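Local coordinates for protein alpha-glucosidase ([Eubacterium] rectale, PDB 6PNR) that acts as a sulfoquinovosidase of glycoside hydrolase family 31, probably cleaving alpha-glycosidic bonds of sulfolipid-derived sulfoquinovosides, at residues 338-343 with 400-405; 182-187 with 202-207. One frame throughout, in Å; residues are numbered along the deposited sequence.

Interaction 1: 338-343 with 400-405; sequences YFATKA and ICLYSG. With SO4 (sulfate ion), chain F.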
loop_
_atom_site.group_PDB
_atom_site.type_symbol
_atom_site.label_atom_id
_atom_site.label_comp_id
_atom_site.label_asym_id
_atom_site.label_seq_id
_atom_site.Cartn_x
_atom_site.Cartn_y
_atom_site.Cartn_z
ATOM N N TYR A 338 3.802 21.484 32.391
ATOM C CA TYR A 338 2.917 20.326 32.400
ATOM C C TYR A 338 2.735 19.690 31.027
ATOM O O TYR A 338 1.854 18.840 30.870
ATOM C CB TYR A 338 1.555 20.717 32.970
ATOM C CG TYR A 338 1.549 20.944 34.467
ATOM C CD1 TYR A 338 2.640 20.578 35.252
ATOM C CD2 TYR A 338 0.441 21.509 35.102
ATOM C CE1 TYR A 338 2.634 20.779 36.627
ATOM C CE2 TYR A 338 0.425 21.709 36.479
ATOM C CZ TYR A 338 1.526 21.343 37.230
ATOM O OH TYR A 338 1.523 21.539 38.587
ATOM N N PHE A 339 3.543 20.065 30.037
ATOM C CA PHE A 339 3.444 19.513 28.694
ATOM C C PHE A 339 4.590 18.547 28.420
ATOM O O PHE A 339 5.707 18.720 28.920
ATOM C CB PHE A 339 3.458 20.624 27.632
ATOM C CG PHE A 339 2.217 21.485 27.623
ATOM C CD1 PHE A 339 0.965 20.922 27.430
ATOM C CD2 PHE A 339 2.310 22.864 27.767
ATOM C CE1 PHE A 339 -0.184 21.723 27.405
ATOM C CE2 PHE A 339 1.179 23.661 27.750
ATOM C CZ PHE A 339 -0.073 23.090 27.566
ATOM N N ALA A 340 4.310 17.538 27.600
ATOM C CA ALA A 340 5.379 16.708 27.052
ATOM C C ALA A 340 6.372 17.562 26.266
ATOM O O ALA A 340 6.001 18.534 25.601
ATOM C CB ALA A 340 4.798 15.624 26.151
ATOM N N THR A 341 7.646 17.176 26.322
ATOM C CA THR A 341 8.733 17.988 25.789
ATOM C C THR A 341 9.536 17.216 24.754
ATOM O O THR A 341 9.472 15.988 24.671
ATOM C CB THR A 341 9.676 18.454 26.909
ATOM O OG1 THR A 341 10.089 17.320 27.685
ATOM C CG2 THR A 341 8.972 19.443 27.815
ATOM N N LYS A 342 10.306 17.951 23.960
ATOM C CA LYS A 342 11.187 17.325 22.991
ATOM C C LYS A 342 12.549 17.041 23.624
ATOM O O LYS A 342 12.824 17.421 24.763
ATOM C CB LYS A 342 11.349 18.212 21.757
ATOM C CG LYS A 342 10.060 18.806 21.236
ATOM C CD LYS A 342 10.313 19.581 19.968
ATOM C CE LYS A 342 10.406 18.655 18.765
ATOM N NZ LYS A 342 9.117 18.633 17.994
ATOM N N ALA A 343 13.414 16.366 22.860
ATOM C CA ALA A 343 14.784 16.151 23.316
ATOM C C ALA A 343 15.501 17.474 23.574
ATOM O O ALA A 343 16.275 17.590 24.530
ATOM C CB ALA A 343 15.558 15.315 22.298
ATOM N N ILE A 400 10.027 13.045 21.637
ATOM C CA ILE A 400 9.176 13.445 22.745
ATOM C C ILE A 400 9.608 12.705 24.001
ATOM O O ILE A 400 10.091 11.568 23.946
ATOM C CB ILE A 400 7.688 13.202 22.410
ATOM C CG1 ILE A 400 6.775 13.906 23.414
ATOM C CG2 ILE A 400 7.394 11.719 22.308
ATOM C CD1 ILE A 400 5.341 14.074 22.912
ATOM N N CYS A 401 9.460 13.383 25.139
ATOM C CA CYS A 401 9.889 12.884 26.440
ATOM C C CYS A 401 8.718 12.966 27.408
ATOM O O CYS A 401 8.057 14.004 27.506
ATOM C CB CYS A 401 11.087 13.690 26.984
ATOM S SG CYS A 401 12.585 13.652 25.939
ATOM N N LEU A 402 8.469 11.872 28.115
ATOM C CA LEU A 402 7.404 11.781 29.101
ATOM C C LEU A 402 7.985 11.649 30.502
ATOM O O LEU A 402 9.025 11.014 30.701
ATOM C CB LEU A 402 6.495 10.592 28.793
ATOM C CG LEU A 402 6.043 10.757 27.345
ATOM C CD1 LEU A 402 5.517 9.475 26.801
ATOM C CD2 LEU A 402 4.998 11.869 27.251
ATOM N N TYR A 403 7.301 12.261 31.466
ATOM C CA TYR A 403 7.698 12.164 32.864
ATOM C C TYR A 403 7.914 10.719 33.295
ATOM O O TYR A 403 8.800 10.435 34.106
ATOM C CB TYR A 403 6.634 12.825 33.737
ATOM C CG TYR A 403 6.970 12.855 35.211
ATOM C CD1 TYR A 403 6.670 11.777 36.035
ATOM C CD2 TYR A 403 7.572 13.974 35.783
ATOM C CE1 TYR A 403 6.971 11.803 37.392
ATOM C CE2 TYR A 403 7.879 14.010 37.141
ATOM C CZ TYR A 403 7.576 12.920 37.939
ATOM O OH TYR A 403 7.872 12.946 39.289
ATOM N N SER A 404 7.102 9.790 32.781
ATOM C CA SER A 404 7.301 8.386 33.123
ATOM C C SER A 404 8.681 7.883 32.726
ATOM O O SER A 404 9.129 6.864 33.262
ATOM C CB SER A 404 6.254 7.507 32.444
ATOM O OG SER A 404 6.517 7.457 31.055
ATOM N N GLY A 405 9.354 8.558 31.790
ATOM C CA GLY A 405 10.601 8.075 31.242
ATOM C C GLY A 405 10.473 6.900 30.298
ATOM O O GLY A 405 11.484 6.477 29.728
HETATM S S SO4 F . -1.236 23.333 40.545
HETATM O O1 SO4 F . -1.787 22.006 40.278
HETATM O O2 SO4 F . 0.001 23.514 39.788
HETATM O O3 SO4 F . -2.206 24.353 40.140
HETATM O O4 SO4 F . -0.949 23.473 41.974
#
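Thr-341 and Cys-401 form a single antiparallel bridge, a hydrogen-bonded pair that joins two loops of the family 31 TIM-barrel domain. Segment 338-343 follows helix 328-335, whereas 400-405 belongs to the loop running from barrel strand 386-389 to helix 408-429. At the start of the first segment the Tyr-338 ring meets Trp-370 of helix 365-380. Its OH donates to O2 of a sulfate ion at 2.8 Å, the oxygen lying at the ring edge near the ring plane; the sulfate, also bound by Lys-336, probably comes from the crystallisation liquor. Ala-340 supplies the apolar part of the contact. Its CB points toward the other segment and lies 3.6 Å from CD1 of Ile-400. The same methyl meets CD2 of Leu-402 at 3.9 Å, the leucine tip coming back although its CB points away; Trp-415 of helix 408-429 also touches this leucine. Thr-341 then carries the bridge, whose two bonds are unequal. Its N donates to Cys-401 O at 3.4 Å, a weak bond despite its straightness (169° at the hydrogen). Its O receives Cys-401 N at 2.6 Å, a short bond bent to 139°, and also takes a CA-H...O contact from Ile-400 CA at 3.2 Å, so one N-H bond and one weaker CA-H contact, from adjacent residues, meet at this oxygen. With OG1 set between the backbone N and the carbonyl carbon (chi1 52°), the threonine hydroxyl rests 3.8 Å from Cys-401 CB. The CB of Lys-342 points away from 400-405; its ammonium group makes a cation-pi contact with Tyr-348. Beyond the bridge, 402-405 reverses in a type I turn ending at Gly-405. Where the first segment leaves, Cys-401 SG lies 4.0 Å from Lys-342 O.

Interaction 2: 182-187 with 202-207; sequences VDSTAY and IWEVPK
Tyr-187 O accepts the N-H of Trp-203 at 3.0 Å, the direct backbone bond between two loops that run in opposite directions without regular strand pairing. In 182-187 the chain bends in an inverse gamma turn centred on Asp-183, then in an ST turn where Ser-184 OG accepts from Ala-186 N at 3.0 Å. That hydroxyl, its OG anti to the backbone N (chi1 171°), donates to Glu-204 OE2 at 2.6 Å, from 36° above the carboxylate plane. Two waters also donate to OE2, and one of them ties it to Asp-183 O and to both nitrogens of Lys-207. The side chains of Tyr-187 and Trp-203 lie side by side, pointing the same way, and their rings stack face to face, planes 29° apart, with Tyr-187 CD1 over the indole and 3.3 Å from Trp-203 CE2. An alanine in place of Trp-203 would probably leave that tyrosine face without its mate and open a gap beside it. Val-182 CG1 meets Ile-202 CD1 tip to tip at 3.7 Å and also packs on Pro-206 CB. Both loops cross between the two sheets of the beta-sandwich; strand 44-56 flanks the stacked rings, and helix 408-429 touches Ala-186, Trp-203 and Glu-204.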
loop_
_atom_site.group_PDB
_atom_site.type_symbol
_atom_site.label_atom_id
_atom_site.label_comp_id
_atom_site.label_asym_id
_atom_site.label_seq_id
_atom_site.Cartn_x
_atom_site.Cartn_y
_atom_site.Cartn_z
ATOM N N VAL A 182 -2.750 -9.899 25.960
ATOM C CA VAL A 182 -1.323 -9.631 26.077
ATOM C C VAL A 182 -1.166 -8.349 26.882
ATOM O O VAL A 182 -1.618 -7.279 26.454
ATOM C CB VAL A 182 -0.646 -9.504 24.699
ATOM C CG1 VAL A 182 0.866 -9.273 24.860
ATOM C CG2 VAL A 182 -0.914 -10.743 23.842
ATOM N N ASP A 183 -0.499 -8.449 28.031
ATOM C CA ASP A 183 -0.357 -7.332 28.966
ATOM C C ASP A 183 0.776 -6.427 28.493
ATOM O O ASP A 183 1.889 -6.422 29.022
ATOM C CB ASP A 183 -0.117 -7.852 30.379
ATOM C CG ASP A 183 -0.183 -6.756 31.440
ATOM O OD1 ASP A 183 -0.373 -5.571 31.092
ATOM O OD2 ASP A 183 -0.050 -7.089 32.638
ATOM N N SER A 184 0.477 -5.628 27.474
ATOM C CA SER A 184 1.469 -4.722 26.913
ATOM C C SER A 184 0.738 -3.599 26.192
ATOM O O SER A 184 -0.324 -3.819 25.608
ATOM C CB SER A 184 2.400 -5.450 25.941
ATOM O OG SER A 184 3.235 -4.532 25.249
ATOM N N THR A 185 1.308 -2.400 26.231
ATOM C CA THR A 185 0.797 -1.313 25.406
ATOM C C THR A 185 1.745 -0.987 24.264
ATOM O O THR A 185 1.604 0.068 23.634
ATOM C CB THR A 185 0.503 -0.058 26.239
ATOM O OG1 THR A 185 1.729 0.513 26.705
ATOM C CG2 THR A 185 -0.405 -0.398 27.433
ATOM N N ALA A 186 2.691 -1.879 23.969
ATOM C CA ALA A 186 3.534 -1.696 22.801
ATOM C C ALA A 186 2.702 -1.843 21.532
ATOM O O ALA A 186 1.572 -2.334 21.557
ATOM C CB ALA A 186 4.679 -2.713 22.797
ATOM N N TYR A 187 3.266 -1.387 20.414
ATOM C CA TYR A 187 2.733 -1.786 19.119
ATOM C C TYR A 187 2.618 -3.300 19.079
ATOM O O TYR A 187 3.516 -4.013 19.530
ATOM C CB TYR A 187 3.646 -1.303 17.980
ATOM C CG TYR A 187 3.156 -1.657 16.587
ATOM C CD1 TYR A 187 3.393 -2.915 16.036
ATOM C CD2 TYR A 187 2.453 -0.728 15.821
ATOM C CE1 TYR A 187 2.942 -3.239 14.746
ATOM C CE2 TYR A 187 2.012 -1.035 14.536
ATOM C CZ TYR A 187 2.261 -2.288 14.006
ATOM O OH TYR A 187 1.813 -2.601 12.738
ATOM N N ILE A 202 4.511 -8.695 19.041
ATOM C CA ILE A 202 4.605 -7.632 20.040
ATOM C C ILE A 202 5.956 -6.949 19.892
ATOM O O ILE A 202 6.978 -7.622 19.728
ATOM C CB ILE A 202 4.442 -8.173 21.481
ATOM C CG1 ILE A 202 3.375 -9.267 21.564
ATOM C CG2 ILE A 202 4.101 -7.036 22.431
ATOM C CD1 ILE A 202 1.954 -8.796 21.326
ATOM N N TRP A 203 5.977 -5.614 19.964
ATOM C CA TRP A 203 7.251 -4.896 19.797
ATOM C C TRP A 203 7.957 -4.654 21.128
ATOM O O TRP A 203 8.573 -3.602 21.358
ATOM C CB TRP A 203 7.042 -3.589 19.033
ATOM C CG TRP A 203 6.804 -3.826 17.566
ATOM C CD1 TRP A 203 6.602 -5.034 16.952
ATOM C CD2 TRP A 203 6.767 -2.838 16.526
ATOM N NE1 TRP A 203 6.422 -4.849 15.595
ATOM C CE2 TRP A 203 6.524 -3.514 15.311
ATOM C CE3 TRP A 203 6.901 -1.446 16.508
ATOM C CZ2 TRP A 203 6.404 -2.844 14.091
ATOM C CZ3 TRP A 203 6.771 -0.781 15.289
ATOM C CH2 TRP A 203 6.534 -1.484 14.101
ATOM N N GLU A 204 7.857 -5.645 22.009
ATOM C CA GLU A 204 8.612 -5.778 23.250
ATOM C C GLU A 204 8.381 -7.200 23.735
ATOM O O GLU A 204 7.475 -7.891 23.260
ATOM C CB GLU A 204 8.166 -4.772 24.312
ATOM C CG GLU A 204 6.887 -5.192 25.037
ATOM C CD GLU A 204 6.531 -4.254 26.170
ATOM O OE1 GLU A 204 7.392 -3.429 26.555
ATOM O OE2 GLU A 204 5.384 -4.329 26.666
ATOM N N VAL A 205 9.198 -7.637 24.685
ATOM C CA VAL A 205 8.861 -8.860 25.405
ATOM C C VAL A 205 7.744 -8.511 26.380
ATOM O O VAL A 205 7.965 -7.725 27.310
ATOM C CB VAL A 205 10.079 -9.451 26.129
ATOM C CG1 VAL A 205 9.671 -10.675 26.927
ATOM C CG2 VAL A 205 11.196 -9.786 25.123
ATOM N N PRO A 206 6.541 -9.057 26.218
ATOM C CA PRO A 206 5.430 -8.653 27.083
ATOM C C PRO A 206 5.580 -9.215 28.485
ATOM O O PRO A 206 6.094 -10.317 28.680
ATOM C CB PRO A 206 4.206 -9.254 26.383
ATOM C CG PRO A 206 4.746 -10.489 25.741
ATOM C CD PRO A 206 6.157 -10.142 25.300
ATOM N N LYS A 207 5.099 -8.446 29.467
ATOM C CA LYS A 207 5.153 -8.898 30.857
ATOM C C LYS A 207 4.435 -10.222 31.038
ATOM O O LYS A 207 4.918 -11.107 31.753
ATOM C CB LYS A 207 4.540 -7.848 31.788
ATOM C CG LYS A 207 5.464 -6.699 32.136
ATOM C CD LYS A 207 4.787 -5.705 33.087
ATOM C CE LYS A 207 3.782 -4.799 32.361
ATOM N NZ LYS A 207 4.435 -3.865 31.386
HETATM O O HOH W 1 4.444 -5.669 29.040
HETATM O O HOH W 2 3.644 -2.348 27.670
#

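Overall arrangement
From the N terminus, the chain leaves strand 178-182 of one antiparallel sheet and crosses through 182-187 to the other, where strands 188-194 and 197-202 form a hairpin, before 202-207 returns it to strand 208-213. Interaction 2 thus closes a short loop of 14 intervening residues and ties both sheet-to-sheet crossings together. Interaction 1 opens only later, in the TIM-barrel domain, closing a longer loop of 56 residues that includes helix 365-380 and barrel strand 386-389. The two follow in series, neither nesting nor crossing. Their nearest atoms are about 9 Å apart, and helix 408-429, which starts just after 400-405, touches residues of both.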